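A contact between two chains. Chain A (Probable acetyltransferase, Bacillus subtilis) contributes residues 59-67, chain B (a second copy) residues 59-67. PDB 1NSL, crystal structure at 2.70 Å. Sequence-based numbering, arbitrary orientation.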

# COMPACT_ATOMS: atom_id res chain seq x y z
N TRP A 59 -10.32 11.44 -5.64
CA TRP A 59 -11.29 11.40 -6.69
C TRP A 59 -10.53 11.14 -7.99
O TRP A 59 -11.01 10.40 -8.86
N ARG A 60 -9.40 11.82 -8.13
CA ARG A 60 -8.52 11.61 -9.23
C ARG A 60 -8.03 10.12 -9.24
O ARG A 60 -8.12 9.47 -10.30
N ARG A 61 -7.52 9.56 -8.12
CA ARG A 61 -7.06 8.19 -8.32
C ARG A 61 -8.28 7.39 -8.81
O ARG A 61 -8.15 6.52 -9.61
N GLN A 62 -9.48 7.71 -8.34
CA GLN A 62 -10.58 6.83 -8.61
C GLN A 62 -10.89 6.91 -10.10
O GLN A 62 -11.26 5.92 -10.74
N TYR A 63 -10.63 8.06 -10.69
CA TYR A 63 -10.88 8.16 -12.10
C TYR A 63 -9.77 7.48 -12.84
O TYR A 63 -9.94 6.90 -13.87
N ALA A 64 -8.58 7.57 -12.32
CA ALA A 64 -7.55 6.91 -13.00
C ALA A 64 -7.90 5.42 -12.96
O ALA A 64 -7.73 4.77 -13.96
N ASP A 65 -8.41 4.88 -11.84
CA ASP A 65 -8.62 3.43 -11.78
C ASP A 65 -9.89 3.01 -12.47
O ASP A 65 -10.31 1.89 -12.34
N LEU A 66 -10.50 3.93 -13.18
CA LEU A 66 -11.75 3.68 -13.82
C LEU A 66 -12.97 3.32 -13.04
O LEU A 66 -13.74 2.54 -13.55
N ASN A 67 -13.18 3.76 -11.83
CA ASN A 67 -14.51 3.56 -11.39
C ASN A 67 -15.15 4.79 -10.96
O ASN A 67 -15.06 5.13 -9.82
N TRP B 59 0.26 4.86 -15.60
CA TRP B 59 0.41 6.17 -16.19
C TRP B 59 -0.73 7.03 -15.65
O TRP B 59 -0.54 8.17 -15.22
N ARG B 60 -1.91 6.41 -15.60
CA ARG B 60 -3.06 7.12 -15.24
C ARG B 60 -2.91 7.58 -13.81
O ARG B 60 -3.27 8.72 -13.43
N ARG B 61 -2.31 6.74 -13.00
CA ARG B 61 -2.23 7.11 -11.60
C ARG B 61 -1.23 8.30 -11.50
O ARG B 61 -1.43 9.30 -10.80
N GLN B 62 -0.20 8.24 -12.33
CA GLN B 62 0.78 9.31 -12.32
C GLN B 62 0.15 10.64 -12.68
O GLN B 62 0.48 11.67 -12.10
N TYR B 63 -0.77 10.59 -13.63
CA TYR B 63 -1.50 11.74 -14.00
C TYR B 63 -2.45 12.17 -12.85
O TYR B 63 -2.67 13.33 -12.55
N ALA B 64 -3.02 11.22 -12.17
CA ALA B 64 -3.90 11.62 -11.19
C ALA B 64 -3.05 12.30 -10.16
O ALA B 64 -3.46 13.29 -9.64
N ASP B 65 -1.86 11.78 -9.84
CA ASP B 65 -1.04 12.41 -8.76
C ASP B 65 -0.32 13.64 -9.23
O ASP B 65 0.43 14.21 -8.50
N LEU B 66 -0.49 13.99 -10.47
CA LEU B 66 0.21 15.16 -10.92
C LEU B 66 1.68 15.13 -11.27
O LEU B 66 2.22 16.19 -11.33
N ASN B 67 2.36 13.98 -11.42
CA ASN B 67 3.65 14.11 -12.11
C ASN B 67 3.69 13.70 -13.52
O ASN B 67 4.06 12.63 -13.80

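The last turn of a helix leaves some carbonyl oxygens free or only partly used, and a long basic side chain from a neighbouring subunit is well suited to reach them. The contact between two copies of this Bacillus subtilis protein illustrates the principle twice over. The two 59-64 helices run nearly antiparallel, at 159°, with their axes approaching to 8.4 Å. This register sets Arg A60 opposite Ala B64 and Ala A64 opposite Arg B60, each pair with CA atoms 5.0 Å apart, so each arginine starts beside the last helical turn of the other chain.

At the centre of this close approach sit two alanines. Ala A64 CB lies 3.9 Å from Ala B64 CB, and each methyl also meets the arginine across from it: Arg A60 CB is 3.8 Å from Ala B64 CB, and Ala A64 CB is 3.7 Å from Arg B60 CB. The CA-to-CB bonds of both arginines point toward the partner stretch, while those of the alanines point sideways.

From this start, the arginines follow similar paths. Chi1 is m and chi2 is t in both, so the side chain is extended about CB-CG before it turns at chi3, to 92° in Arg A60, between wells, and to 69° (p) in Arg B60, while chi4 is close to 84° in each. The result is a guanidinium whose edge meets two successive carbonyls. Arg A60 NE donates to Ala B64 O at 2.8 Å and Arg A60 NH2 to Tyr B63 O at 3.0 Å. In the reciprocal pair, Arg B60 NE donates to Ala A64 O at 2.8 Å, almost linearly, and Arg B60 NH2 to Tyr A63 O at 3.1 Å. In each chain NH2 shares the Tyr 63 oxygen with the backbone amide of Leu 66 of that oxygen's own chain. Both NH1 atoms are satisfied elsewhere in the structure, so these buried charged groups have partners for all their nitrogens.

The CA-to-CB bonds of the tyrosines, both t at chi1, point sideways to the partner stretch, and their ring ends come nearer to it. Each offers a ring face to an arginine: Arg A60 NH2 is 4.1 Å from Tyr B63 CZ, and Arg B60 NH2 is 4.0 Å from Tyr A63 CZ. The cation-pi geometry is long, at most a weak attraction, and the directional hold comes from the carbonyl bonds. The rings themselves meet at Tyr A63 CE2 and Tyr B63 CE2, 4.3 Å apart. Beyond the helix ends, Leu A66 CD2 approaches Arg B60 NH2 at 3.7 Å, and Leu B66 CD2 approaches Arg A60 NH2 at 4.0 Å.

The pseudo-symmetry fails at position 61. Arg A61, with chi1 m and chi2 off its wells at 107°, brings its end nearer chain B, where Arg A61 NE forms a salt bridge with Asp B65 OD1 at 3.3 Å, including a weak hydrogen bond. Arg B61 instead adopts t throughout chi1 to chi3, and its side chain stays at least 4.7 Å from the other stretch. The buried arginines thus nearly repeat one another, whereas these exposed ones diverge.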

# COMPACT_ATOMS: atom_id res chain seq x y z
CB TRP A 59 -12.01 12.76 -6.74
CG TRP A 59 -13.14 12.90 -5.76
CD1 TRP A 59 -13.85 11.89 -5.16
CD2 TRP A 59 -13.70 14.13 -5.26
NE1 TRP A 59 -14.82 12.42 -4.33
CE2 TRP A 59 -14.75 13.79 -4.39
CE3 TRP A 59 -13.43 15.48 -5.48
CZ2 TRP A 59 -15.49 14.72 -3.76
CZ3 TRP A 59 -14.16 16.39 -4.88
CH2 TRP A 59 -15.20 16.03 -4.01
CB ARG A 60 -7.32 12.55 -9.16
CG ARG A 60 -7.59 13.83 -9.80
CD ARG A 60 -6.66 14.95 -9.41
NE ARG A 60 -5.59 14.95 -10.37
CZ ARG A 60 -5.67 15.55 -11.52
NH1 ARG A 60 -6.75 16.19 -11.83
NH2 ARG A 60 -4.68 15.50 -12.36
CB ARG A 61 -6.37 7.49 -7.12
CG ARG A 61 -4.88 7.85 -6.76
CD ARG A 61 -4.86 8.71 -5.45
NE ARG A 61 -3.63 9.23 -4.87
CZ ARG A 61 -3.33 8.97 -3.62
NH1 ARG A 61 -2.20 9.39 -3.04
NH2 ARG A 61 -4.20 8.23 -2.95
CB GLN A 62 -11.75 7.11 -7.65
CG GLN A 62 -11.69 6.32 -6.28
CD GLN A 62 -10.88 4.91 -6.37
OE1 GLN A 62 -11.43 3.91 -6.88
NE2 GLN A 62 -9.60 4.86 -5.86
CB TYR A 63 -10.93 9.60 -12.47
CG TYR A 63 -10.68 9.87 -13.87
CD1 TYR A 63 -11.68 9.78 -14.79
CD2 TYR A 63 -9.44 10.32 -14.27
CE1 TYR A 63 -11.42 10.08 -16.10
CE2 TYR A 63 -9.18 10.58 -15.53
CZ TYR A 63 -10.17 10.45 -16.45
OH TYR A 63 -9.90 10.77 -17.72
CB ALA A 64 -6.15 7.23 -12.38
CB ASP A 65 -8.72 2.95 -10.36
CG ASP A 65 -7.37 2.87 -9.63
OD1 ASP A 65 -6.27 2.73 -10.23
OD2 ASP A 65 -7.33 2.87 -8.37
CB LEU A 66 -11.68 2.62 -14.87
CG LEU A 66 -10.72 3.02 -15.94
CD1 LEU A 66 -10.31 1.64 -16.46
CD2 LEU A 66 -11.41 3.90 -16.95
CB ASN A 67 -14.61 2.59 -10.26
CG ASN A 67 -13.67 2.90 -9.20
OD1 ASN A 67 -12.56 2.26 -9.10
ND2 ASN A 67 -14.09 3.82 -8.31
CB TRP B 59 0.41 6.16 -17.71
CG TRP B 59 1.70 5.60 -18.36
CD1 TRP B 59 2.94 5.64 -17.83
CD2 TRP B 59 1.82 4.91 -19.62
NE1 TRP B 59 3.84 5.07 -18.70
CE2 TRP B 59 3.18 4.62 -19.80
CE3 TRP B 59 0.93 4.57 -20.63
CZ2 TRP B 59 3.67 3.96 -20.94
CZ3 TRP B 59 1.39 3.94 -21.74
CH2 TRP B 59 2.75 3.62 -21.89
CB ARG B 60 -4.22 6.20 -15.41
CG ARG B 60 -4.57 5.99 -16.83
CD ARG B 60 -5.67 5.03 -16.99
NE ARG B 60 -6.94 5.53 -16.51
CZ ARG B 60 -7.73 6.29 -17.24
NH1 ARG B 60 -7.37 6.71 -18.43
NH2 ARG B 60 -8.90 6.66 -16.77
CB ARG B 61 -1.94 5.82 -10.82
CG ARG B 61 -1.26 5.90 -9.52
CD ARG B 61 -1.38 4.51 -8.73
NE ARG B 61 -0.48 4.33 -7.57
CZ ARG B 61 -0.32 3.17 -6.91
NH1 ARG B 61 -0.98 2.10 -7.32
NH2 ARG B 61 0.50 3.08 -5.84
CB GLN B 62 1.86 8.94 -13.30
CG GLN B 62 2.71 7.86 -12.68
CD GLN B 62 3.88 7.40 -13.55
OE1 GLN B 62 4.57 6.46 -13.15
NE2 GLN B 62 4.10 8.04 -14.72
CB TYR B 63 -2.29 11.39 -15.20
CG TYR B 63 -3.29 12.38 -15.57
CD1 TYR B 63 -2.96 13.57 -16.19
CD2 TYR B 63 -4.64 12.13 -15.29
CE1 TYR B 63 -3.97 14.52 -16.52
CE2 TYR B 63 -5.59 13.03 -15.57
CZ TYR B 63 -5.26 14.21 -16.18
OH TYR B 63 -6.33 14.98 -16.45
CB ALA B 64 -4.59 10.40 -10.68
CB ASP B 65 0.08 11.54 -8.22
CG ASP B 65 -0.42 10.36 -7.52
OD1 ASP B 65 -1.62 10.27 -7.28
OD2 ASP B 65 0.31 9.42 -7.17
CB LEU B 66 0.01 16.32 -9.96
CG LEU B 66 -1.35 16.99 -10.08
CD1 LEU B 66 -1.53 17.96 -8.90
CD2 LEU B 66 -1.46 17.73 -11.35
CB ASN B 67 4.89 13.49 -11.44
CG ASN B 67 4.74 12.03 -11.15
OD1 ASN B 67 4.09 11.65 -10.15
ND2 ASN B 67 5.39 11.17 -11.99